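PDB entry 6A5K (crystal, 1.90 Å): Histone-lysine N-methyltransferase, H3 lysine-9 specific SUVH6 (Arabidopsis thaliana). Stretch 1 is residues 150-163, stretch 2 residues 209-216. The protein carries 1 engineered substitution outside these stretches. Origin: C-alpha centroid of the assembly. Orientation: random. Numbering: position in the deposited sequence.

Stretch 1 (150-163) EDQKLITGNLALAT
Stretch 2, residues 209-216: GMNVFKFQ

Packing of a loop and helix (150-163) against stretch 209-216, a strand from Asn211 on, with 639 Å² buried between them, both sides summed. The loop is extended from Asp151 to Lys153 (phi/psi -63/135, -67/148, -112/153), followed by Leu154 (-85/72) and Ile155 (-134/173); the helix then runs through Thr163 and beyond, its axis 9.9 Å from the strand's at closest approach, the N-to-C directions 31° apart. Strand phi runs from -73 to -136°, psi from 126 to 155°. CA atoms pair Asp151 with Asn211 (4.4 Å), Gln152 with Val212 (5.3 Å) and Ala162 with Phe215 (7.9 Å).

Gln152 supplies both hydrogen bonds across the contact. Its backbone N donates to Asn211 O (3.0 Å, 173°), and its side chain (chi1 m, chi2 t, chi3 -11°) brings OE1 to Phe213 N (3.0 Å, 178°). One buried residue thus satisfies a strand carbonyl and, two residues on, a strand amide; its NE2 is bonded elsewhere in the structure, as is OD1 of Asn211 (chi1 t). Asp151 (m) OD1 lies 3.1 Å from CG of Met210 (selenomethionine), and Asp151 CG 3.4 Å from Asn211 CB.

Phe213 and Phe215 point toward stretch 1, Lys214 between them away. The Phe213 ring (chi1 m, chi2 94°) takes Leu154 CD1 (t,p) over one face, 4.2 Å from its centroid. Asn158 (m, chi2 -18°) sets ND2 3.8 Å from Phe213 CD1 and donates a weak hydrogen bond from ND2 to Lys153 O (3.4 Å), tying helix to loop; its OD1 is satisfied elsewhere. The Phe215 ring (m, chi2 82°) receives Leu161 CD2 (t,p) over one face, 3.6 Å from its centroid. Phe215 CE2 lies 3.7 Å from Ala162 N, whose hydrogen is already given to Asn158 O (2.9 Å). Thr163 OG1 donates to Leu159 O (2.8 Å).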

# COMPACT_ATOMS: atom_id res chain seq x y z
N GLU A 150 -17.17 23.17 -31.63
CA GLU A 150 -16.63 22.10 -30.80
C GLU A 150 -17.71 21.48 -29.92
O GLU A 150 -17.45 21.09 -28.78
CB GLU A 150 -15.47 22.61 -29.95
CG GLU A 150 -14.41 23.35 -30.75
CD GLU A 150 -13.69 24.40 -29.93
OE1 GLU A 150 -14.29 24.94 -28.98
OE2 GLU A 150 -12.51 24.70 -30.25
N ASP A 151 -18.92 21.42 -30.45
CA ASP A 151 -20.02 20.72 -29.79
C ASP A 151 -19.69 19.24 -29.67
O ASP A 151 -19.22 18.63 -30.62
CB ASP A 151 -21.33 20.89 -30.57
CG ASP A 151 -21.87 22.31 -30.51
OD1 ASP A 151 -21.10 23.22 -30.15
OD2 ASP A 151 -23.06 22.50 -30.83
N GLN A 152 -19.93 18.67 -28.50
CA GLN A 152 -19.83 17.22 -28.36
C GLN A 152 -20.94 16.57 -29.17
O GLN A 152 -22.02 17.14 -29.34
CB GLN A 152 -19.91 16.81 -26.89
CG GLN A 152 -18.77 17.34 -26.04
CD GLN A 152 -18.74 16.74 -24.65
OE1 GLN A 152 -19.69 16.08 -24.23
NE2 GLN A 152 -17.65 16.97 -23.93
N LYS A 153 -20.65 15.39 -29.70
CA LYS A 153 -21.62 14.65 -30.51
C LYS A 153 -22.05 13.39 -29.76
O LYS A 153 -21.30 12.87 -28.94
CB LYS A 153 -21.02 14.27 -31.86
CG LYS A 153 -21.51 15.10 -33.05
CD LYS A 153 -21.99 16.49 -32.63
CE LYS A 153 -22.57 17.24 -33.82
NZ LYS A 153 -22.86 18.66 -33.50
N LEU A 154 -23.26 12.91 -30.04
CA LEU A 154 -23.70 11.66 -29.45
C LEU A 154 -23.19 10.49 -30.29
O LEU A 154 -23.95 9.83 -31.00
CB LEU A 154 -25.22 11.61 -29.31
CG LEU A 154 -25.68 10.58 -28.28
CD1 LEU A 154 -25.20 10.96 -26.89
CD2 LEU A 154 -27.19 10.41 -28.32
N ILE A 155 -21.88 10.26 -30.20
CA ILE A 155 -21.22 9.17 -30.90
C ILE A 155 -20.28 8.45 -29.93
O ILE A 155 -20.10 8.91 -28.80
CB ILE A 155 -20.40 9.67 -32.11
CG1 ILE A 155 -19.41 10.74 -31.66
CG2 ILE A 155 -21.32 10.21 -33.19
CD1 ILE A 155 -18.50 11.24 -32.76
N THR A 156 -19.71 7.34 -30.38
CA THR A 156 -18.73 6.56 -29.62
C THR A 156 -19.06 6.44 -28.12
O THR A 156 -20.10 5.91 -27.75
CB THR A 156 -17.31 7.14 -29.78
OG1 THR A 156 -17.31 8.53 -29.41
CG2 THR A 156 -16.84 7.01 -31.22
N GLY A 157 -18.16 6.93 -27.27
CA GLY A 157 -18.33 6.84 -25.83
C GLY A 157 -19.60 7.46 -25.28
O GLY A 157 -20.32 6.84 -24.49
N ASN A 158 -19.89 8.68 -25.70
CA ASN A 158 -21.10 9.36 -25.24
C ASN A 158 -22.36 8.58 -25.62
O ASN A 158 -23.29 8.43 -24.81
CB ASN A 158 -21.16 10.78 -25.80
CG ASN A 158 -20.11 11.69 -25.19
OD1 ASN A 158 -19.54 11.40 -24.14
ND2 ASN A 158 -19.84 12.81 -25.86
N LEU A 159 -22.38 8.07 -26.86
CA LEU A 159 -23.51 7.28 -27.34
C LEU A 159 -23.64 5.97 -26.57
O LEU A 159 -24.75 5.53 -26.27
CB LEU A 159 -23.36 6.98 -28.84
CG LEU A 159 -24.47 6.16 -29.49
CD1 LEU A 159 -25.82 6.87 -29.37
CD2 LEU A 159 -24.16 5.88 -30.95
N ALA A 160 -22.51 5.36 -26.23
CA ALA A 160 -22.53 4.11 -25.47
C ALA A 160 -23.10 4.34 -24.08
O ALA A 160 -23.90 3.54 -23.58
CB ALA A 160 -21.13 3.52 -25.38
N LEU A 161 -22.68 5.43 -23.45
CA LEU A 161 -23.16 5.76 -22.11
C LEU A 161 -24.66 6.05 -22.16
O LEU A 161 -25.41 5.66 -21.26
CB LEU A 161 -22.38 6.96 -21.55
CG LEU A 161 -22.30 7.19 -20.04
CD1 LEU A 161 -21.97 5.91 -19.27
CD2 LEU A 161 -21.27 8.28 -19.74
N ALA A 162 -25.09 6.73 -23.22
CA ALA A 162 -26.52 6.99 -23.42
C ALA A 162 -27.30 5.68 -23.59
O ALA A 162 -28.40 5.53 -23.06
CB ALA A 162 -26.73 7.89 -24.63
N THR A 163 -26.72 4.73 -24.32
CA THR A 163 -27.36 3.44 -24.54
C THR A 163 -27.44 2.62 -23.25
O THR A 163 -28.38 1.84 -23.05
CB THR A 163 -26.60 2.64 -25.62
OG1 THR A 163 -26.51 3.43 -26.81
CG2 THR A 163 -27.30 1.32 -25.94
N GLY A 209 -17.11 27.50 -23.85
CA GLY A 209 -18.50 27.90 -23.96
C GLY A 209 -19.22 27.13 -25.05
O GLY A 209 -20.10 27.67 -25.73
N MSE A 210 -18.85 25.87 -25.21
CA MSE A 210 -19.44 25.04 -26.25
C MSE A 210 -20.25 23.90 -25.63
O MSE A 210 -20.23 23.68 -24.42
CB MSE A 210 -18.34 24.49 -27.17
CG MSE A 210 -18.73 24.41 -28.63
SE MSE A 210 -18.99 26.12 -29.53
CE MSE A 210 -17.65 27.19 -28.60
N ASN A 211 -20.96 23.17 -26.48
CA ASN A 211 -21.95 22.18 -26.08
C ASN A 211 -21.37 20.89 -25.50
O ASN A 211 -20.45 20.31 -26.08
CB ASN A 211 -22.82 21.87 -27.29
CG ASN A 211 -24.19 21.38 -26.93
OD1 ASN A 211 -24.33 20.28 -26.43
ND2 ASN A 211 -25.21 22.20 -27.19
N VAL A 212 -21.90 20.43 -24.36
CA VAL A 212 -21.44 19.18 -23.76
C VAL A 212 -22.58 18.28 -23.26
O VAL A 212 -23.67 18.75 -22.93
CB VAL A 212 -20.48 19.42 -22.57
CG1 VAL A 212 -19.24 20.18 -23.01
CG2 VAL A 212 -21.20 20.16 -21.44
N PHE A 213 -22.31 16.98 -23.18
CA PHE A 213 -23.25 16.02 -22.62
C PHE A 213 -22.94 15.75 -21.16
O PHE A 213 -21.78 15.63 -20.77
CB PHE A 213 -23.23 14.71 -23.41
CG PHE A 213 -23.75 14.84 -24.81
CD1 PHE A 213 -22.88 15.07 -25.87
CD2 PHE A 213 -25.10 14.75 -25.07
CE1 PHE A 213 -23.36 15.19 -27.16
CE2 PHE A 213 -25.59 14.88 -26.36
CZ PHE A 213 -24.72 15.10 -27.40
N LYS A 214 -23.99 15.63 -20.35
CA LYS A 214 -23.85 15.27 -18.95
C LYS A 214 -24.77 14.09 -18.64
O LYS A 214 -25.86 13.97 -19.20
CB LYS A 214 -24.17 16.45 -18.04
CG LYS A 214 -23.23 17.64 -18.24
CD LYS A 214 -22.81 18.23 -16.91
CE LYS A 214 -21.76 19.32 -17.10
NZ LYS A 214 -21.20 19.78 -15.81
N PHE A 215 -24.32 13.21 -17.75
CA PHE A 215 -25.00 11.96 -17.44
C PHE A 215 -25.19 11.85 -15.93
O PHE A 215 -24.28 12.19 -15.17
CB PHE A 215 -24.20 10.75 -17.96
CG PHE A 215 -23.92 10.79 -19.44
CD1 PHE A 215 -22.87 11.54 -19.95
CD2 PHE A 215 -24.70 10.06 -20.33
CE1 PHE A 215 -22.60 11.58 -21.31
CE2 PHE A 215 -24.45 10.08 -21.69
CZ PHE A 215 -23.40 10.85 -22.18
N GLN A 216 -26.34 11.37 -15.49
CA GLN A 216 -26.52 11.08 -14.07
C GLN A 216 -26.47 9.58 -13.85
O GLN A 216 -27.21 8.83 -14.47
CB GLN A 216 -27.83 11.66 -13.54
CG GLN A 216 -28.14 11.23 -12.12
CD GLN A 216 -29.37 11.91 -11.56
OE1 GLN A 216 -29.38 13.12 -11.37
NE2 GLN A 216 -30.40 11.13 -11.28